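Local coordinates for TRAP dicarboxylate ABC transporter, substrate-binding protein (Roseobacter denitrificans, PDB 4OVQ) that binds beta-D-glucuronate and probably hands such sugar acids to a TRAP transporter as its periplasmic solute-binding protein, at residues S147-E152 / D203-N208; A159-M164 / A179-N184. One frame throughout, in Å; residues are numbered along the deposited sequence.

Contact 1: S147-E152 / D203-N208; sequences SFYNGE and DGAENN. With BDP (beta-D-glucopyranuronic acid), chain C.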
loop_
_atom_site.group_PDB
_atom_site.type_symbol
_atom_site.label_atom_id
_atom_site.label_comp_id
_atom_site.label_asym_id
_atom_site.label_seq_id
_atom_site.Cartn_x
_atom_site.Cartn_y
_atom_site.Cartn_z
ATOM N N SER A 147 -9.144 5.937 -2.306
ATOM C CA SER A 147 -10.501 6.280 -2.730
ATOM C C SER A 147 -10.686 6.105 -4.234
ATOM O O SER A 147 -9.715 6.120 -4.991
ATOM C CB SER A 147 -10.807 7.731 -2.388
ATOM O OG SER A 147 -10.863 7.922 -0.986
ATOM N N PHE A 148 -11.946 5.977 -4.658
ATOM C CA PHE A 148 -12.269 5.722 -6.045
ATOM C C PHE A 148 -12.060 6.930 -6.935
ATOM O O PHE A 148 -12.324 8.075 -6.553
ATOM C CB PHE A 148 -13.744 5.297 -6.200
ATOM C CG PHE A 148 -14.062 3.964 -5.596
ATOM C CD1 PHE A 148 -13.507 2.807 -6.116
ATOM C CD2 PHE A 148 -14.948 3.854 -4.528
ATOM C CE1 PHE A 148 -13.815 1.577 -5.567
ATOM C CE2 PHE A 148 -15.247 2.638 -3.991
ATOM C CZ PHE A 148 -14.665 1.490 -4.511
ATOM N N TYR A 149 -11.644 6.674 -8.164
ATOM C CA TYR A 149 -11.673 7.693 -9.190
ATOM C C TYR A 149 -12.079 7.105 -10.542
ATOM O O TYR A 149 -11.789 5.951 -10.839
ATOM C CB TYR A 149 -10.340 8.432 -9.297
ATOM C CG TYR A 149 -9.056 7.610 -9.343
ATOM C CD1 TYR A 149 -8.513 7.208 -10.533
ATOM C CD2 TYR A 149 -8.330 7.372 -8.183
ATOM C CE1 TYR A 149 -7.301 6.535 -10.588
ATOM C CE2 TYR A 149 -7.119 6.689 -8.205
ATOM C CZ TYR A 149 -6.607 6.275 -9.420
ATOM O OH TYR A 149 -5.394 5.607 -9.431
ATOM N N ASN A 150 -12.754 7.906 -11.363
ATOM C CA ASN A 150 -13.163 7.477 -12.693
ATOM C C ASN A 150 -13.453 8.704 -13.540
ATOM O O ASN A 150 -13.491 9.816 -13.019
ATOM C CB ASN A 150 -14.371 6.546 -12.653
ATOM C CG ASN A 150 -15.671 7.287 -12.384
ATOM O OD1 ASN A 150 -16.448 7.540 -13.312
ATOM N ND2 ASN A 150 -15.912 7.633 -11.125
ATOM N N GLY A 151 -13.667 8.487 -14.831
ATOM C CA GLY A 151 -13.799 9.583 -15.772
ATOM C C GLY A 151 -15.241 9.937 -16.099
ATOM O O GLY A 151 -15.490 10.956 -16.734
ATOM N N GLU A 152 -16.183 9.127 -15.629
ATOM C CA GLU A 152 -17.585 9.251 -16.051
ATOM C C GLU A 152 -18.457 10.054 -15.078
ATOM O O GLU A 152 -19.176 10.976 -15.480
ATOM C CB GLU A 152 -18.183 7.852 -16.241
ATOM C CG GLU A 152 -19.717 7.774 -16.322
ATOM C CD GLU A 152 -20.221 6.326 -16.190
ATOM O OE1 GLU A 152 -19.384 5.414 -16.011
ATOM O OE2 GLU A 152 -21.447 6.093 -16.254
ATOM N N ASP A 203 -12.835 1.573 -16.405
ATOM C CA ASP A 203 -13.530 2.834 -16.222
ATOM C C ASP A 203 -12.920 3.664 -15.102
ATOM O O ASP A 203 -13.013 4.879 -15.109
ATOM C CB ASP A 203 -14.993 2.568 -15.851
ATOM C CG ASP A 203 -15.764 1.835 -16.952
ATOM O OD1 ASP A 203 -15.573 2.130 -18.168
ATOM O OD2 ASP A 203 -16.571 0.927 -16.626
ATOM N N GLY A 204 -12.336 3.011 -14.107
ATOM C CA GLY A 204 -11.842 3.698 -12.933
ATOM C C GLY A 204 -10.836 2.849 -12.193
ATOM O O GLY A 204 -10.487 1.727 -12.607
ATOM N N ALA A 205 -10.373 3.404 -11.087
ATOM C CA ALA A 205 -9.441 2.733 -10.217
ATOM C C ALA A 205 -9.578 3.356 -8.831
ATOM O O ALA A 205 -10.564 4.015 -8.541
ATOM C CB ALA A 205 -8.042 2.887 -10.776
ATOM N N GLU A 206 -8.623 3.105 -7.939
ATOM C CA GLU A 206 -8.690 3.662 -6.596
ATOM C C GLU A 206 -7.288 3.791 -6.013
ATOM O O GLU A 206 -6.421 2.935 -6.249
ATOM C CB GLU A 206 -9.614 2.826 -5.707
ATOM C CG GLU A 206 -9.456 1.310 -5.781
ATOM C CD GLU A 206 -8.290 0.768 -4.939
ATOM O OE1 GLU A 206 -7.422 0.052 -5.517
ATOM O OE2 GLU A 206 -8.242 1.029 -3.709
ATOM N N ASN A 207 -7.052 4.880 -5.277
ATOM C CA ASN A 207 -5.742 5.113 -4.723
ATOM C C ASN A 207 -5.720 6.341 -3.847
ATOM O O ASN A 207 -6.714 7.021 -3.713
ATOM C CB ASN A 207 -4.682 5.229 -5.818
ATOM C CG ASN A 207 -3.412 4.507 -5.439
ATOM O OD1 ASN A 207 -2.860 4.779 -4.372
ATOM N ND2 ASN A 207 -2.968 3.556 -6.261
ATOM N N ASN A 208 -4.575 6.594 -3.226
ATOM C CA ASN A 208 -4.409 7.809 -2.421
ATOM C C ASN A 208 -4.174 9.038 -3.325
ATOM O O ASN A 208 -3.974 8.922 -4.533
ATOM C CB ASN A 208 -3.255 7.607 -1.449
ATOM C CG ASN A 208 -1.976 7.145 -2.133
ATOM O OD1 ASN A 208 -1.555 7.687 -3.143
ATOM N ND2 ASN A 208 -1.337 6.107 -1.564
HETATM C C1 BDP C . 0.051 2.817 -4.256
HETATM C C2 BDP C . 1.144 2.043 -3.564
HETATM C C3 BDP C . 1.896 1.336 -4.604
HETATM C C4 BDP C . 0.996 0.418 -5.362
HETATM C C5 BDP C . -0.148 1.192 -5.974
HETATM C C6 BDP C . -1.146 0.298 -6.727
HETATM O O2 BDP C . 2.008 3.054 -2.943
HETATM O O3 BDP C . 2.840 0.472 -3.867
HETATM O O4 BDP C . 1.768 -0.283 -6.426
HETATM O O5 BDP C . -0.858 1.926 -4.985
HETATM O O6A BDP C . -0.712 -0.711 -7.357
HETATM O O1 BDP C . -0.763 3.526 -3.368
HETATM O O6B BDP C . -2.315 0.754 -6.772
HETATM O O HOH W 1 -4.728 3.018 -8.700
HETATM O O HOH W 2 -14.652 6.191 -17.011
#
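One face of the Tyr149 ring lies on the backbone of 203-208: Ala205 C is 4.0 Å above the plane of the Tyr149 ring, over its centre, and Glu206 N lies over the same face, nearer the rim. Asn207 CB sits at the edge, in plane, and the Asn207 side chain runs alongside the tyrosine, its amide only 25° from the ring plane. A chi1 of 47°, with CG between the backbone N and the carbonyl carbon, folds the tyrosine across the neighbouring strand and brings CE1 to 3.7 Å from Ala205 CB. The Phe148 ring, on the other side of the sheet, has Ala205 O at its edge, while Glu206 CB approaches Phe148 CD1 obliquely.

Strands 147-150 and 204-207 are antiparallel, with Ser147-Asn207 and Tyr149-Ala205 as hydrogen-bonded pairs; Tyr149 N reaches Ala205 O at 2.9 Å, nearly straight at 171°. Gly204 faces Asn150 where a CB would clash with Tyr149 O. Through Gly204, strand 204-207 also reaches strand 165-168, and its far end leads into the glucuronate site. There Asn207 OD1 accepts from BDP O1 at 2.6 Å and, on an in-plane lone pair, from Asn208 N. Asn207 ND2 donates to BDP O5 at 3.0 Å and to a water that bonds to Glu206 O and Tyr149 OH; the hydroxyl is also hydrogen-bonded to His217. A phenylalanine in place of Tyr149 would probably leave His217 and this water without their hydroxyl partner, and the water less firmly placed beside Asn207 ND2. Asn208 OD1 accepts from Ser211 N, capping helix 209-214.

Contact 2: A159-M164 / A179-N184; sequences ADVEGM and AELGGN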
loop_
_atom_site.group_PDB
_atom_site.type_symbol
_atom_site.label_atom_id
_atom_site.label_comp_id
_atom_site.label_asym_id
_atom_site.label_seq_id
_atom_site.Cartn_x
_atom_site.Cartn_y
_atom_site.Cartn_z
ATOM N N ALA A 159 -24.722 1.861 -5.639
ATOM C CA ALA A 159 -25.382 1.865 -6.933
ATOM C C ALA A 159 -24.542 2.532 -8.026
ATOM O O ALA A 159 -24.618 2.129 -9.178
ATOM C CB ALA A 159 -26.740 2.552 -6.837
ATOM N N ASP A 160 -23.748 3.540 -7.672
ATOM C CA ASP A 160 -22.918 4.226 -8.671
ATOM C C ASP A 160 -21.761 3.378 -9.197
ATOM O O ASP A 160 -21.178 3.701 -10.227
ATOM C CB ASP A 160 -22.360 5.524 -8.102
ATOM C CG ASP A 160 -23.443 6.520 -7.773
ATOM O OD1 ASP A 160 -24.422 6.586 -8.545
ATOM O OD2 ASP A 160 -23.302 7.218 -6.742
ATOM N N VAL A 161 -21.439 2.296 -8.491
ATOM C CA VAL A 161 -20.345 1.410 -8.888
ATOM C C VAL A 161 -20.870 0.267 -9.770
ATOM O O VAL A 161 -20.113 -0.416 -10.447
ATOM C CB VAL A 161 -19.610 0.836 -7.631
ATOM C CG1 VAL A 161 -18.407 0.004 -8.017
ATOM C CG2 VAL A 161 -19.158 1.964 -6.699
ATOM N N GLU A 162 -22.181 0.044 -9.760
ATOM C CA GLU A 162 -22.735 -1.074 -10.516
ATOM C C GLU A 162 -22.373 -0.931 -11.989
ATOM O O GLU A 162 -22.587 0.121 -12.588
ATOM C CB GLU A 162 -24.261 -1.145 -10.339
ATOM C CG GLU A 162 -25.012 -1.827 -11.495
ATOM C CD GLU A 162 -24.989 -3.348 -11.443
ATOM O OE1 GLU A 162 -24.721 -3.912 -10.357
ATOM O OE2 GLU A 162 -25.248 -3.969 -12.506
ATOM N N GLY A 163 -21.793 -1.991 -12.548
ATOM C CA GLY A 163 -21.414 -2.039 -13.945
ATOM C C GLY A 163 -20.085 -1.373 -14.252
ATOM O O GLY A 163 -19.623 -1.446 -15.388
HETATM N N MSE A 164 -19.467 -0.725 -13.269
HETATM C CA MSE A 164 -18.212 -0.020 -13.519
HETATM C C MSE A 164 -17.011 -0.999 -13.510
HETATM O O MSE A 164 -16.883 -1.813 -12.591
HETATM C CB MSE A 164 -18.004 1.091 -12.479
HETATM C CG MSE A 164 -16.864 2.033 -12.806
HETATM SE SE MSE A 164 -16.590 3.384 -11.423
HETATM C CE MSE A 164 -18.119 4.499 -11.755
ATOM N N ALA A 179 -16.766 -6.516 -6.558
ATOM C CA ALA A 179 -17.906 -7.340 -6.962
ATOM C C ALA A 179 -19.095 -7.090 -6.027
ATOM O O ALA A 179 -20.259 -7.066 -6.477
ATOM C CB ALA A 179 -17.507 -8.806 -6.994
ATOM N N GLU A 180 -18.828 -6.835 -4.743
ATOM C CA GLU A 180 -19.929 -6.609 -3.781
ATOM C C GLU A 180 -20.564 -5.203 -3.883
ATOM O O GLU A 180 -21.656 -4.935 -3.340
ATOM C CB GLU A 180 -19.457 -6.897 -2.347
ATOM C CG GLU A 180 -18.949 -8.327 -2.178
ATOM C CD GLU A 180 -20.049 -9.376 -2.355
ATOM O OE1 GLU A 180 -21.236 -9.019 -2.196
ATOM O OE2 GLU A 180 -19.727 -10.541 -2.670
ATOM N N LEU A 181 -19.886 -4.307 -4.596
ATOM C CA LEU A 181 -20.434 -3.012 -4.921
ATOM C C LEU A 181 -21.059 -3.072 -6.307
ATOM O O LEU A 181 -21.509 -2.056 -6.827
ATOM C CB LEU A 181 -19.337 -1.947 -4.858
ATOM C CG LEU A 181 -18.664 -1.758 -3.488
ATOM C CD1 LEU A 181 -17.509 -0.781 -3.590
ATOM C CD2 LEU A 181 -19.682 -1.263 -2.461
ATOM N N GLY A 182 -21.058 -4.267 -6.899
ATOM C CA GLY A 182 -21.678 -4.498 -8.197
ATOM C C GLY A 182 -20.818 -4.134 -9.382
ATOM O O GLY A 182 -21.284 -4.124 -10.513
ATOM N N GLY A 183 -19.554 -3.825 -9.130
ATOM C CA GLY A 183 -18.647 -3.504 -10.211
ATOM C C GLY A 183 -17.989 -4.739 -10.773
ATOM O O GLY A 183 -18.207 -5.868 -10.308
ATOM N N ASN A 184 -17.150 -4.522 -11.777
ATOM C CA ASN A 184 -16.432 -5.582 -12.416
ATOM C C ASN A 184 -14.946 -5.300 -12.196
ATOM O O ASN A 184 -14.358 -4.364 -12.758
ATOM C CB ASN A 184 -16.764 -5.664 -13.899
ATOM C CG ASN A 184 -18.239 -5.922 -14.148
ATOM O OD1 ASN A 184 -18.791 -6.941 -13.713
ATOM N ND2 ASN A 184 -18.882 -4.997 -14.840
#
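Val161 points its CB toward the C-terminal end of helix 172-180, where Val161 CB lies 3.6 Å from Leu181 O. One bond further, CG1 touches Leu181 CB at 3.8 Å; it gets there because CG1 is anti to the backbone N (chi1 -176°). The two side chains cross at a slant, and beyond the contact Leu181 packs on Phe148, Val161 on Ile155.

A beta turn meets a helix end here. Val161 to Met164 form a type II beta turn with Gly163 at positive phi, and Gly182, also at positive phi, closes helix 172-180 in a Schellman motif. This helix joins the adjacent parallel strands 165-168 and 184-187, so the contact sits where a beta-alpha-beta unit starts its first strand and enters its second. Two backbone bonds join turn and helix end: Gly163 N donates to Gly182 O at 3.0 Å, from above the carbonyl plane, and Asn184 N to Met164 O at 2.8 Å, almost straight at 175°. Glycine suits the helix end sterically as well: a CB on Gly182 would clash with Glu162 OE1, and one on Gly183 would be tight against both Met164 O and Val161 CG1. From Asn184, backbone pairing continues to Val166.

Along the chain the order is 147-152, 159-164, 179-184, 203-208, so both halves of contact 2 fall between those of contact 1. Their centres are 13 Å apart and they touch directly: Asp203 CB is 3.6 Å from Met164 CG, and Phe148 CZ is 3.8 Å from Leu181 CD1. The mixed sheet of contact 1 also joins the two-stranded parallel sheet that contact 2 opens, because Gly204 makes backbone hydrogen bonds to Lys165 and Arg167 on strand 165-168. Asn207, Asn208 and Arg167 all bind glucuronate, so strands 204-207 and 165-168, with the residue following the former, supply ligand-binding groups, while contact 2 lies farther out, 23 Å from the chain centre against 16 Å.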